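Local coordinates for protein aldolase (Escherichia coli, PDB 6VOP) that is of unknown function but is a putative class II aldolase with an AraD-like fold, assembled from four chains, at residues T16-S21 with E172-A177; A95-H100 with N179-L184; L84-N89 with Q148-L153; L61-A66 with W70-K75. The protein carries 2 engineered substitutions. One frame throughout, in Å; residues are numbered along the deposited sequence.

Contact 1: T16-S21 with E172-A177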
loop_
_atom_site.group_PDB
_atom_site.type_symbol
_atom_site.label_atom_id
_atom_site.label_comp_id
_atom_site.label_asym_id
_atom_site.label_seq_id
_atom_site.Cartn_x
_atom_site.Cartn_y
_atom_site.Cartn_z
ATOM N N THR A 16 -5.554 20.594 3.783
ATOM C CA THR A 16 -6.537 19.559 3.483
ATOM C C THR A 16 -6.014 18.592 2.427
ATOM O O THR A 16 -6.157 17.371 2.567
ATOM C CB THR A 16 -7.843 20.204 3.014
ATOM O OG1 THR A 16 -8.376 21.023 4.061
ATOM C CG2 THR A 16 -8.864 19.144 2.636
ATOM N N ARG A 17 -5.397 19.122 1.367
ATOM C CA ARG A 17 -4.902 18.273 0.288
ATOM C C ARG A 17 -3.770 17.374 0.772
ATOM O O ARG A 17 -3.770 16.163 0.515
ATOM C CB ARG A 17 -4.446 19.142 -0.888
ATOM C CG ARG A 17 -4.094 18.374 -2.153
ATOM C CD ARG A 17 -2.595 18.383 -2.409
ATOM N NE ARG A 17 -2.072 19.738 -2.550
ATOM C CZ ARG A 17 -0.782 20.032 -2.670
ATOM N NH1 ARG A 17 0.124 19.063 -2.663
ATOM N NH2 ARG A 17 -0.396 21.296 -2.793
ATOM N N ILE A 18 -2.799 17.950 1.484
ATOM C CA ILE A 18 -1.669 17.169 1.978
ATOM C C ILE A 18 -2.132 16.141 3.005
ATOM O O ILE A 18 -1.638 15.006 3.034
ATOM C CB ILE A 18 -0.592 18.112 2.551
ATOM C CG1 ILE A 18 0.150 18.818 1.415
ATOM C CG2 ILE A 18 0.384 17.355 3.436
ATOM C CD1 ILE A 18 1.366 19.587 1.871
ATOM N N ALA A 19 -3.094 16.512 3.854
ATOM C CA ALA A 19 -3.612 15.570 4.843
ATOM C C ALA A 19 -4.255 14.366 4.169
ATOM O O ALA A 19 -4.023 13.218 4.568
ATOM C CB ALA A 19 -4.613 16.268 5.763
ATOM N N SER A 20 -5.068 14.613 3.139
ATOM C CA SER A 20 -5.709 13.515 2.425
ATOM C C SER A 20 -4.671 12.598 1.787
ATOM O O SER A 20 -4.824 11.371 1.796
ATOM C CB SER A 20 -6.665 14.074 1.372
ATOM O OG SER A 20 -7.139 13.053 0.516
ATOM N N SER A 21 -3.602 13.175 1.239
ATOM C CA SER A 21 -2.539 12.369 0.645
ATOM C C SER A 21 -1.921 11.421 1.666
ATOM O O SER A 21 -1.707 10.240 1.376
ATOM C CB SER A 21 -1.474 13.286 0.043
ATOM O OG SER A 21 -0.506 12.539 -0.663
ATOM N N GLU A 172 10.330 24.424 6.859
ATOM C CA GLU A 172 10.117 25.827 6.528
ATOM C C GLU A 172 8.869 26.040 5.679
ATOM O O GLU A 172 8.550 27.185 5.340
ATOM C CB GLU A 172 11.352 26.392 5.820
ATOM C CG GLU A 172 12.639 26.232 6.633
ATOM C CD GLU A 172 13.813 27.022 6.068
ATOM O OE1 GLU A 172 14.941 26.484 6.058
ATOM O OE2 GLU A 172 13.610 28.180 5.641
ATOM N N SER A 173 8.168 24.963 5.336
ATOM C CA SER A 173 6.878 25.016 4.664
ATOM C C SER A 173 6.196 23.676 4.887
ATOM O O SER A 173 6.850 22.679 5.203
ATOM C CB SER A 173 7.023 25.318 3.167
ATOM O OG SER A 173 7.531 24.200 2.461
ATOM N N LEU A 174 4.869 23.664 4.726
ATOM C CA LEU A 174 4.126 22.422 4.923
ATOM C C LEU A 174 4.573 21.353 3.937
ATOM O O LEU A 174 4.704 20.178 4.301
ATOM C CB LEU A 174 2.624 22.670 4.798
ATOM C CG LEU A 174 1.753 21.452 5.120
ATOM C CD1 LEU A 174 2.089 20.902 6.499
ATOM C CD2 LEU A 174 0.278 21.794 5.023
ATOM N N GLN A 175 4.821 21.742 2.685
ATOM C CA GLN A 175 5.327 20.787 1.706
ATOM C C GLN A 175 6.687 20.245 2.126
ATOM O O GLN A 175 6.952 19.043 2.000
ATOM C CB GLN A 175 5.405 21.444 0.327
ATOM C CG GLN A 175 5.659 20.470 -0.816
ATOM C CD GLN A 175 4.468 19.573 -1.099
ATOM O OE1 GLN A 175 3.395 20.044 -1.484
ATOM N NE2 GLN A 175 4.651 18.271 -0.911
ATOM N N GLU A 176 7.558 21.114 2.646
ATOM C CA GLU A 176 8.878 20.667 3.074
ATOM C C GLU A 176 8.778 19.715 4.259
ATOM O O GLU A 176 9.433 18.667 4.280
ATOM C CB GLU A 176 9.756 21.869 3.423
ATOM C CG GLU A 176 11.221 21.515 3.595
ATOM C CD GLU A 176 12.012 22.619 4.264
ATOM O OE1 GLU A 176 12.425 22.436 5.429
ATOM O OE2 GLU A 176 12.219 23.669 3.619
ATOM N N ALA A 177 7.961 20.064 5.256
ATOM C CA ALA A 177 7.793 19.187 6.410
ATOM C C ALA A 177 7.143 17.865 6.019
ATOM O O ALA A 177 7.463 16.822 6.600
ATOM C CB ALA A 177 6.969 19.887 7.490
#

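Contact 2: A95-H100 with N179-L184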
loop_
_atom_site.group_PDB
_atom_site.type_symbol
_atom_site.label_atom_id
_atom_site.label_comp_id
_atom_site.label_asym_id
_atom_site.label_seq_id
_atom_site.Cartn_x
_atom_site.Cartn_y
_atom_site.Cartn_z
ATOM N N ALA A 95 6.119 24.840 9.801
ATOM C CA ALA A 95 5.078 23.828 9.699
ATOM C C ALA A 95 5.525 22.587 10.453
ATOM O O ALA A 95 6.713 22.255 10.475
ATOM C CB ALA A 95 4.762 23.481 8.240
ATOM N N VAL A 96 4.562 21.909 11.071
ATOM C CA VAL A 96 4.821 20.715 11.864
ATOM C C VAL A 96 3.902 19.604 11.381
ATOM O O VAL A 96 2.682 19.792 11.299
ATOM C CB VAL A 96 4.614 20.970 13.369
ATOM C CG1 VAL A 96 4.905 19.705 14.164
ATOM C CG2 VAL A 96 5.489 22.122 13.843
ATOM N N VAL A 97 4.485 18.452 11.059
ATOM C CA VAL A 97 3.744 17.268 10.639
ATOM C C VAL A 97 3.965 16.185 11.687
ATOM O O VAL A 97 5.109 15.797 11.956
ATOM C CB VAL A 97 4.176 16.785 9.245
ATOM C CG1 VAL A 97 3.554 15.431 8.934
ATOM C CG2 VAL A 97 3.794 17.806 8.189
ATOM N N HIS A 98 2.875 15.703 12.281
ATOM C CA HIS A 98 2.931 14.677 13.318
ATOM C C HIS A 98 1.990 13.546 12.929
ATOM O O HIS A 98 0.767 13.726 12.919
ATOM C CB HIS A 98 2.561 15.251 14.686
ATOM C CG HIS A 98 2.341 14.208 15.738
ATOM N ND1 HIS A 98 3.156 13.106 15.874
ATOM C CD2 HIS A 98 1.398 14.100 16.703
ATOM C CE1 HIS A 98 2.725 12.363 16.877
ATOM N NE2 HIS A 98 1.659 12.944 17.398
ATOM N N LEU A 99 2.559 12.387 12.607
ATOM C CA LEU A 99 1.797 11.202 12.252
ATOM C C LEU A 99 2.337 10.007 13.024
ATOM O O LEU A 99 3.464 10.023 13.518
ATOM C CB LEU A 99 1.859 10.920 10.745
ATOM C CG LEU A 99 1.374 12.023 9.803
ATOM C CD1 LEU A 99 1.547 11.595 8.357
ATOM C CD2 LEU A 99 -0.075 12.363 10.091
ATOM N N HIS A 100 1.513 8.972 13.133
ATOM C CA HIS A 100 1.936 7.700 13.725
ATOM C C HIS A 100 2.185 6.665 12.639
ATOM O O HIS A 100 1.650 5.555 12.660
ATOM C CB HIS A 100 0.901 7.207 14.728
ATOM C CG HIS A 100 0.530 8.220 15.765
ATOM N ND1 HIS A 100 -0.607 8.110 16.534
ATOM C CD2 HIS A 100 1.143 9.362 16.160
ATOM C CE1 HIS A 100 -0.684 9.144 17.353
ATOM N NE2 HIS A 100 0.368 9.916 17.151
ATOM N N ASN A 179 7.472 16.387 2.969
ATOM C CA ASN A 179 8.516 15.642 2.273
ATOM C C ASN A 179 9.544 15.088 3.250
ATOM O O ASN A 179 10.006 13.952 3.099
ATOM C CB ASN A 179 9.196 16.534 1.236
ATOM C CG ASN A 179 8.280 16.891 0.088
ATOM O OD1 ASN A 179 7.302 16.192 -0.183
ATOM N ND2 ASN A 179 8.593 17.983 -0.601
ATOM N N ASN A 180 9.915 15.880 4.259
ATOM C CA ASN A 180 10.849 15.400 5.272
ATOM C C ASN A 180 10.265 14.226 6.047
ATOM O O ASN A 180 10.956 13.234 6.302
ATOM C CB ASN A 180 11.220 16.537 6.222
ATOM C CG ASN A 180 12.118 17.564 5.578
ATOM O OD1 ASN A 180 12.689 17.325 4.515
ATOM N ND2 ASN A 180 12.251 18.719 6.222
ATOM N N MET A 181 8.991 14.325 6.436
ATOM C CA MET A 181 8.335 13.205 7.101
ATOM C C MET A 181 8.351 11.964 6.219
ATOM O O MET A 181 8.578 10.849 6.705
ATOM C CB MET A 181 6.904 13.584 7.476
ATOM C CG MET A 181 6.002 12.402 7.799
ATOM S SD MET A 181 6.406 11.615 9.369
ATOM C CE MET A 181 5.782 12.837 10.523
ATOM N N GLU A 182 8.135 12.139 4.914
ATOM C CA GLU A 182 8.085 10.992 4.017
ATOM C C GLU A 182 9.446 10.318 3.882
ATOM O O GLU A 182 9.513 9.089 3.767
ATOM C CB GLU A 182 7.548 11.422 2.653
ATOM C CG GLU A 182 6.043 11.668 2.645
ATOM C CD GLU A 182 5.514 12.060 1.277
ATOM O OE1 GLU A 182 5.001 13.191 1.136
ATOM O OE2 GLU A 182 5.610 11.234 0.345
ATOM N N GLU A 183 10.537 11.088 3.907
ATOM C CA GLU A 183 11.864 10.488 3.809
ATOM C C GLU A 183 12.307 9.857 5.125
ATOM O O GLU A 183 13.082 8.893 5.116
ATOM C CB GLU A 183 12.890 11.528 3.351
ATOM C CG GLU A 183 14.207 10.933 2.865
ATOM C CD GLU A 183 14.122 10.390 1.449
ATOM O OE1 GLU A 183 14.529 9.229 1.230
ATOM O OE2 GLU A 183 13.650 11.123 0.554
ATOM N N LEU A 184 11.833 10.379 6.258
ATOM C CA LEU A 184 12.137 9.751 7.540
ATOM C C LEU A 184 11.434 8.406 7.667
ATOM O O LEU A 184 12.059 7.396 8.009
ATOM C CB LEU A 184 11.742 10.680 8.688
ATOM C CG LEU A 184 11.730 10.054 10.083
ATOM C CD1 LEU A 184 13.119 9.574 10.473
ATOM C CD2 LEU A 184 11.193 11.041 11.105
#

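Contact 3: L84-N89 with Q148-L153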
loop_
_atom_site.group_PDB
_atom_site.type_symbol
_atom_site.label_atom_id
_atom_site.label_comp_id
_atom_site.label_asym_id
_atom_site.label_seq_id
_atom_site.Cartn_x
_atom_site.Cartn_y
_atom_site.Cartn_z
ATOM N N LEU A 84 3.264 24.407 19.290
ATOM C CA LEU A 84 3.632 25.761 19.687
ATOM C C LEU A 84 5.013 25.807 20.326
ATOM O O LEU A 84 5.726 26.807 20.187
ATOM C CB LEU A 84 2.584 26.324 20.646
ATOM C CG LEU A 84 1.202 26.597 20.053
ATOM C CD1 LEU A 84 0.132 26.464 21.120
ATOM C CD2 LEU A 84 1.163 27.979 19.425
ATOM N N ALA A 85 5.403 24.742 21.031
ATOM C CA ALA A 85 6.735 24.697 21.621
ATOM C C ALA A 85 7.818 24.730 20.554
ATOM O O ALA A 85 8.873 25.342 20.757
ATOM C CB ALA A 85 6.880 23.449 22.492
ATOM N N LEU A 86 7.573 24.092 19.407
ATOM C CA LEU A 86 8.567 24.080 18.340
ATOM C C LEU A 86 8.667 25.439 17.660
ATOM O O LEU A 86 9.767 25.891 17.325
ATOM C CB LEU A 86 8.226 22.994 17.324
ATOM C CG LEU A 86 8.188 21.579 17.898
ATOM C CD1 LEU A 86 7.584 20.604 16.899
ATOM C CD2 LEU A 86 9.582 21.139 18.315
ATOM N N TYR A 87 7.530 26.103 17.445
ATOM C CA TYR A 87 7.559 27.422 16.823
ATOM C C TYR A 87 8.224 28.453 17.724
ATOM O O TYR A 87 8.910 29.355 17.230
ATOM C CB TYR A 87 6.141 27.872 16.466
ATOM C CG TYR A 87 5.464 27.037 15.402
ATOM C CD1 TYR A 87 5.988 26.950 14.117
ATOM C CD2 TYR A 87 4.292 26.349 15.678
ATOM C CE1 TYR A 87 5.365 26.189 13.140
ATOM C CE2 TYR A 87 3.664 25.584 14.710
ATOM C CZ TYR A 87 4.203 25.510 13.443
ATOM O OH TYR A 87 3.574 24.752 12.481
ATOM N N ARG A 88 8.041 28.336 19.038
ATOM C CA ARG A 88 8.588 29.307 19.975
ATOM C C ARG A 88 10.086 29.150 20.201
ATOM O O ARG A 88 10.698 30.036 20.806
ATOM C CB ARG A 88 7.860 29.207 21.318
ATOM C CG ARG A 88 6.463 29.801 21.315
ATOM C CD ARG A 88 5.967 30.043 22.728
ATOM N NE ARG A 88 5.470 28.823 23.353
ATOM C CZ ARG A 88 4.187 28.491 23.432
ATOM N NH1 ARG A 88 3.260 29.290 22.919
ATOM N NH2 ARG A 88 3.827 27.359 24.023
ATOM N N ASN A 89 10.690 28.054 19.739
ATOM C CA ASN A 89 12.108 27.807 19.963
ATOM C C ASN A 89 12.876 27.572 18.672
ATOM O O ASN A 89 14.055 27.198 18.722
ATOM C CB ASN A 89 12.297 26.622 20.914
ATOM C CG ASN A 89 11.904 26.959 22.339
ATOM O OD1 ASN A 89 12.742 27.358 23.149
ATOM N ND2 ASN A 89 10.621 26.806 22.651
ATOM N N GLN A 148 7.785 20.191 26.657
ATOM C CA GLN A 148 8.970 20.781 27.273
ATOM C C GLN A 148 10.249 20.196 26.685
ATOM O O GLN A 148 11.229 20.920 26.474
ATOM C CB GLN A 148 8.937 20.577 28.788
ATOM C CG GLN A 148 7.780 21.269 29.483
ATOM C CD GLN A 148 7.565 20.764 30.898
ATOM O OE1 GLN A 148 8.324 19.931 31.395
ATOM N NE2 GLN A 148 6.522 21.264 31.552
ATOM N N ASP A 149 10.259 18.889 26.415
ATOM C CA ASP A 149 11.436 18.272 25.814
ATOM C C ASP A 149 11.625 18.736 24.377
ATOM O O ASP A 149 12.751 19.024 23.954
ATOM C CB ASP A 149 11.321 16.749 25.876
ATOM C CG ASP A 149 11.392 16.218 27.292
ATOM O OD1 ASP A 149 11.743 16.994 28.205
ATOM O OD2 ASP A 149 11.088 15.024 27.492
ATOM N N LEU A 150 10.533 18.814 23.611
ATOM C CA LEU A 150 10.632 19.263 22.226
ATOM C C LEU A 150 11.106 20.705 22.141
ATOM O O LEU A 150 11.771 21.082 21.169
ATOM C CB LEU A 150 9.285 19.100 21.521
ATOM C CG LEU A 150 8.950 17.683 21.051
ATOM C CD1 LEU A 150 7.540 17.621 20.500
ATOM C CD2 LEU A 150 9.952 17.215 20.010
ATOM N N ALA A 151 10.783 21.524 23.144
ATOM C CA ALA A 151 11.278 22.897 23.155
ATOM C C ALA A 151 12.784 22.948 23.379
ATOM O O ALA A 151 13.443 23.887 22.919
ATOM C CB ALA A 151 10.552 23.715 24.224
ATOM N N GLU A 152 13.345 21.956 24.074
ATOM C CA GLU A 152 14.786 21.951 24.310
ATOM C C GLU A 152 15.550 21.596 23.042
ATOM O O GLU A 152 16.640 22.127 22.799
ATOM C CB GLU A 152 15.136 20.976 25.435
ATOM C CG GLU A 152 14.435 21.253 26.755
ATOM C CD GLU A 152 15.194 22.230 27.636
ATOM O OE1 GLU A 152 16.168 22.846 27.151
ATOM O OE2 GLU A 152 14.816 22.378 28.817
ATOM N N LEU A 153 14.997 20.708 22.221
ATOM C CA LEU A 153 15.665 20.229 21.020
ATOM C C LEU A 153 15.236 20.970 19.761
ATOM O O LEU A 153 15.731 20.652 18.676
ATOM C CB LEU A 153 15.408 18.729 20.843
ATOM C CG LEU A 153 15.738 17.829 22.037
ATOM C CD1 LEU A 153 15.003 16.504 21.919
ATOM C CD2 LEU A 153 17.239 17.604 22.148
#

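Contact 4: L61-A66 with W70-K75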
loop_
_atom_site.group_PDB
_atom_site.type_symbol
_atom_site.label_atom_id
_atom_site.label_comp_id
_atom_site.label_asym_id
_atom_site.label_seq_id
_atom_site.Cartn_x
_atom_site.Cartn_y
_atom_site.Cartn_z
ATOM N N LEU A 61 -10.756 24.192 9.834
ATOM C CA LEU A 61 -9.420 24.044 10.388
ATOM C C LEU A 61 -9.210 25.041 11.521
ATOM O O LEU A 61 -9.677 26.181 11.462
ATOM C CB LEU A 61 -8.369 24.251 9.296
ATOM C CG LEU A 61 -8.203 23.120 8.279
ATOM C CD1 LEU A 61 -7.311 23.547 7.123
ATOM C CD2 LEU A 61 -7.642 21.882 8.963
ATOM N N SER A 62 -8.503 24.602 12.558
ATOM C CA SER A 62 -8.302 25.438 13.732
ATOM C C SER A 62 -7.348 26.588 13.430
ATOM O O SER A 62 -6.497 26.508 12.539
ATOM C CB SER A 62 -7.759 24.606 14.893
ATOM O OG SER A 62 -8.561 23.457 15.110
ATOM N N LYS A 63 -7.503 27.670 14.190
ATOM C CA LYS A 63 -6.658 28.856 14.082
ATOM C C LYS A 63 -6.241 29.243 15.494
ATOM O O LYS A 63 -7.091 29.593 16.320
ATOM C CB LYS A 63 -7.399 29.997 13.384
ATOM C CG LYS A 63 -6.516 31.128 12.883
ATOM C CD LYS A 63 -7.306 32.072 11.987
ATOM C CE LYS A 63 -6.524 33.336 11.672
ATOM N NZ LYS A 63 -7.384 34.378 11.038
ATOM N N VAL A 64 -4.942 29.162 15.780
ATOM C CA VAL A 64 -4.409 29.394 17.117
ATOM C C VAL A 64 -3.332 30.466 17.039
ATOM O O VAL A 64 -2.497 30.456 16.128
ATOM C CB VAL A 64 -3.844 28.098 17.740
ATOM C CG1 VAL A 64 -3.384 28.345 19.167
ATOM C CG2 VAL A 64 -4.884 26.986 17.698
ATOM N N ALA A 65 -3.351 31.390 17.997
ATOM C CA ALA A 65 -2.337 32.428 18.074
ATOM C C ALA A 65 -1.039 31.865 18.649
ATOM O O ALA A 65 -0.982 30.742 19.154
ATOM C CB ALA A 65 -2.832 33.598 18.921
ATOM N N ALA A 66 0.020 32.676 18.572
ATOM C CA ALA A 66 1.328 32.231 19.042
ATOM C C ALA A 66 1.324 31.931 20.536
ATOM O O ALA A 66 2.078 31.064 20.996
ATOM C CB ALA A 66 2.388 33.282 18.711
ATOM N N TRP A 70 -7.005 29.813 21.253
ATOM C CA TRP A 70 -7.846 29.281 20.188
ATOM C C TRP A 70 -8.727 30.400 19.638
ATOM O O TRP A 70 -9.575 30.945 20.354
ATOM C CB TRP A 70 -8.680 28.123 20.733
ATOM C CG TRP A 70 -9.724 27.582 19.806
ATOM C CD1 TRP A 70 -9.750 27.673 18.445
ATOM C CD2 TRP A 70 -10.900 26.855 20.182
ATOM N NE1 TRP A 70 -10.871 27.051 17.950
ATOM C CE2 TRP A 70 -11.593 26.540 18.997
ATOM C CE3 TRP A 70 -11.433 26.441 21.407
ATOM C CZ2 TRP A 70 -12.794 25.833 19.001
ATOM C CZ3 TRP A 70 -12.625 25.737 21.408
ATOM C CH2 TRP A 70 -13.291 25.440 20.213
ATOM N N LEU A 71 -8.516 30.749 18.367
ATOM C CA LEU A 71 -9.156 31.904 17.743
ATOM C C LEU A 71 -10.421 31.544 16.972
ATOM O O LEU A 71 -11.475 32.144 17.201
ATOM C CB LEU A 71 -8.164 32.613 16.811
ATOM C CG LEU A 71 -6.945 33.253 17.478
ATOM C CD1 LEU A 71 -6.005 33.859 16.445
ATOM C CD2 LEU A 71 -7.382 34.299 18.491
ATOM N N SER A 72 -10.339 30.586 16.052
ATOM C CA SER A 72 -11.478 30.228 15.218
ATOM C C SER A 72 -11.378 28.753 14.850
ATOM O O SER A 72 -10.442 28.053 15.247
ATOM C CB SER A 72 -11.545 31.107 13.967
ATOM O OG SER A 72 -10.518 30.766 13.055
ATOM N N GLY A 73 -12.358 28.286 14.080
ATOM C CA GLY A 73 -12.397 26.900 13.657
ATOM C C GLY A 73 -12.758 25.961 14.797
ATOM O O GLY A 73 -13.019 26.363 15.929
ATOM N N ASP A 74 -12.767 24.671 14.469
ATOM C CA ASP A 74 -13.055 23.646 15.457
ATOM C C ASP A 74 -11.953 23.594 16.512
ATOM O O ASP A 74 -10.891 24.209 16.377
ATOM C CB ASP A 74 -13.206 22.281 14.785
ATOM C CG ASP A 74 -14.557 22.099 14.130
ATOM O OD1 ASP A 74 -15.464 22.914 14.399
ATOM O OD2 ASP A 74 -14.714 21.135 13.349
ATOM N N LYS A 75 -12.219 22.845 17.574
ATOM C CA LYS A 75 -11.268 22.704 18.667
ATOM C C LYS A 75 -9.972 22.089 18.152
ATOM O O LYS A 75 -10.006 21.013 17.536
ATOM C CB LYS A 75 -11.867 21.842 19.775
ATOM C CG LYS A 75 -10.925 21.541 20.930
ATOM C CD LYS A 75 -10.668 22.771 21.783
ATOM C CE LYS A 75 -10.894 22.472 23.259
ATOM N NZ LYS A 75 -10.764 21.022 23.564
#

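Contact 1: T16-S21 with E172-A177
Ile-18 reaches across to Leu-174, and the two apolar side chains meet tip to tip, Ile-18 CD1 lying 3.8 Å from Leu-174 CG. The long branch of Ile-18 is extended, with CD1 anti to CA (chi2 -171°), and this carries its terminal methyl to the isobutyl group; Leu-174 CD2 is 4.0 Å from the same Ile-18 CD1. Gln-175 brings its amide oxygen alongside the end of Ile-18: Gln-175 OE1 stands 3.9 Å from Ile-18 CD1 and 3.6 Å from Arg-17 NH1. The second is a contact and not a hydrogen bond; the two side chains cross at about a right angle, with guanidinium and amide planes 22° apart. The other end of the amide, Gln-175 NE2, makes a weak hydrogen bond to Asn-179 OD1 one turn further along. Ser-173 is the N-cap of this helix, its OG accepting from Glu-176 N at 3.1 Å. The contact thus joins the middle of helix 7-24 to the first turn of helix 174-194. Leu-174 also packs on Leu-37 of strand 33-38 and on Ala-95 and Val-97 of strand 95-99, while Arg-17 and Gln-175 touch Asn-55 and Cys-52 of the second subunit.

Contact 2: A95-H100 with N179-L184
Val-97 and Met-181 mark the nearest approach of the two backbones, their CA atoms 7.1 Å apart, where strand 95-99 packs against segment 179-184 of helix 174-194. The segment axes come within 9.2 Å and run in roughly the same direction, 36° apart, a helix laid on the face of a beta sheet. Val-97 and Leu-99 both start toward the helix, whereas His-98 between them starts away from it. Met-181 carries the helix side of the contact. Its chain leaves with CG anti to the backbone N (chi1 163°) and then bends at both following torsions, which folds the terminal methyl onto the strand. Met-181 CE settles 3.8 Å from Val-97 CG1 and 3.4 Å from Val-97 O, so it rests on main chain as well as on side chain. Further along, Met-181 CE borders Leu-99 more loosely, 4.4 Å from Leu-99 CB. Pro-167 and Val-169 of strand 166-171 also touch Met-181, so its side chain bridges two neighbouring strands. On the far side of strand 95-99, His-98 ND1 is hydrogen-bonded to Pro-167 O, and the rings of His-98 and His-100 both meet that of His-165. This histidine cluster may mark an unoccupied metal site, as in class II aldolases. The side chains that meet across the contact are apolar and buried, and no polar side-chain group joins the segments: here the packing is van der Waals, with the methyl resting partly on the polar backbone of the strand, on the opposite side from His-98.

Contact 3: L84-N89 with Q148-L153
Asn-89 lays one face of its carboxamide over Ala-151: the methyl Ala-151 CB sits 3.5 Å from Asn-89 ND2, and Ala-151 O lies on that same side, 3.5 Å from Asn-89 CG. At the edge of the amide, Asn-89 ND2 donates to Ala-85 O at 3.0 Å, a nearly straight bond (164° at the hydrogen) that lies close to the amide plane and in the carbonyl plane. This bond back to its own helix fixes the rotation of the amide and turns its face to the neighbouring helix. The two helices, 80-89 and 144-153, run nearly parallel here, their segment axes 26° apart and 8.2 Å at closest. Such close spacing is allowed by small residues at the crossing, where Ala-85 CB meets Ala-151 CB at 4.1 Å and the CA atoms of the pair are 5.1 Å apart. Next to the alanines, Leu-86 turns its end inward and passes obliquely by Leu-150: Leu-86 CD2 comes within 3.8 Å of Leu-150 CB and 3.6 Å of Leu-150 O. Both leucines also pack on Phe-160 of strand 159-162, and Leu-86 reaches Val-96 of strand 95-99, so the apolar side of the helix pair faces the sheet. Tyr-87 OH is hydrogen-bonded to Ser-36 OG, a further tie between helix 80-89 and the strands.

Contact 4: L61-A66 with W70-K75
Ser-72 O is gripped from opposite faces of its carbonyl plane, by Lys-63 N at 3.1 Å and by Trp-70 NE1 at 2.9 Å. The second bond stays within its own segment and lies near the indole plane, which helps to fix the rotation of the ring, while Lys-63 O approaches the ring edge. That same Lys-63 O accepts from Leu-71 N at 2.7 Å, nearly along the C=O axis, and more weakly from Ser-72 N. Leu-71 and Ser-72 therefore both face Lys-63, a classic beta bulge in the antiparallel hairpin of strands 62-64 and 70-72; beyond it, Val-64 pairs with Trp-70 as a non-hydrogen-bonded pair. Lys-63 extends its chain past Ser-72, whose OG lies 3.2 Å from Lys-63 CB. Leu-71 CD1 packs on Ala-65 CB, just past the strand, at 4.0 Å. Where the strands part, Ser-62 OG donates to Asp-74 O at 2.8 Å, from above the carbonyl plane. Gly-73, with positive phi, brings its CA to 3.6 Å from Leu-61 O in a CA-H...O contact. Asp-74 is salt-bridged to Arg-60, and Ser-62 and Val-64 are backbone-bonded to strand 44-46.

How the contacts relate
All four contacts lie around one mixed sheet. Contact 4 is the hairpin at one end of it, contact 2 sets helix 174-194 on its strand 95-99, and contact 1 ties that helix to helix 7-24. The centres of contacts 1 and 2 are about 9 Å apart, and Ala-95 and Val-97 pack against the first helix turns. Contact 3, its centre about 17 Å from that of contact 2, lies on the other face of strand 95-99; it touches contact 4 at Leu-84 and Ala-65. Along the chain, contact 4 closes first, contact 2 interleaves with both 1 and 3, and contacts 3 and 4 fall within the span of contact 1. Helices thus cover both sheet faces, and contacts 1 and 2 also meet the second subunit.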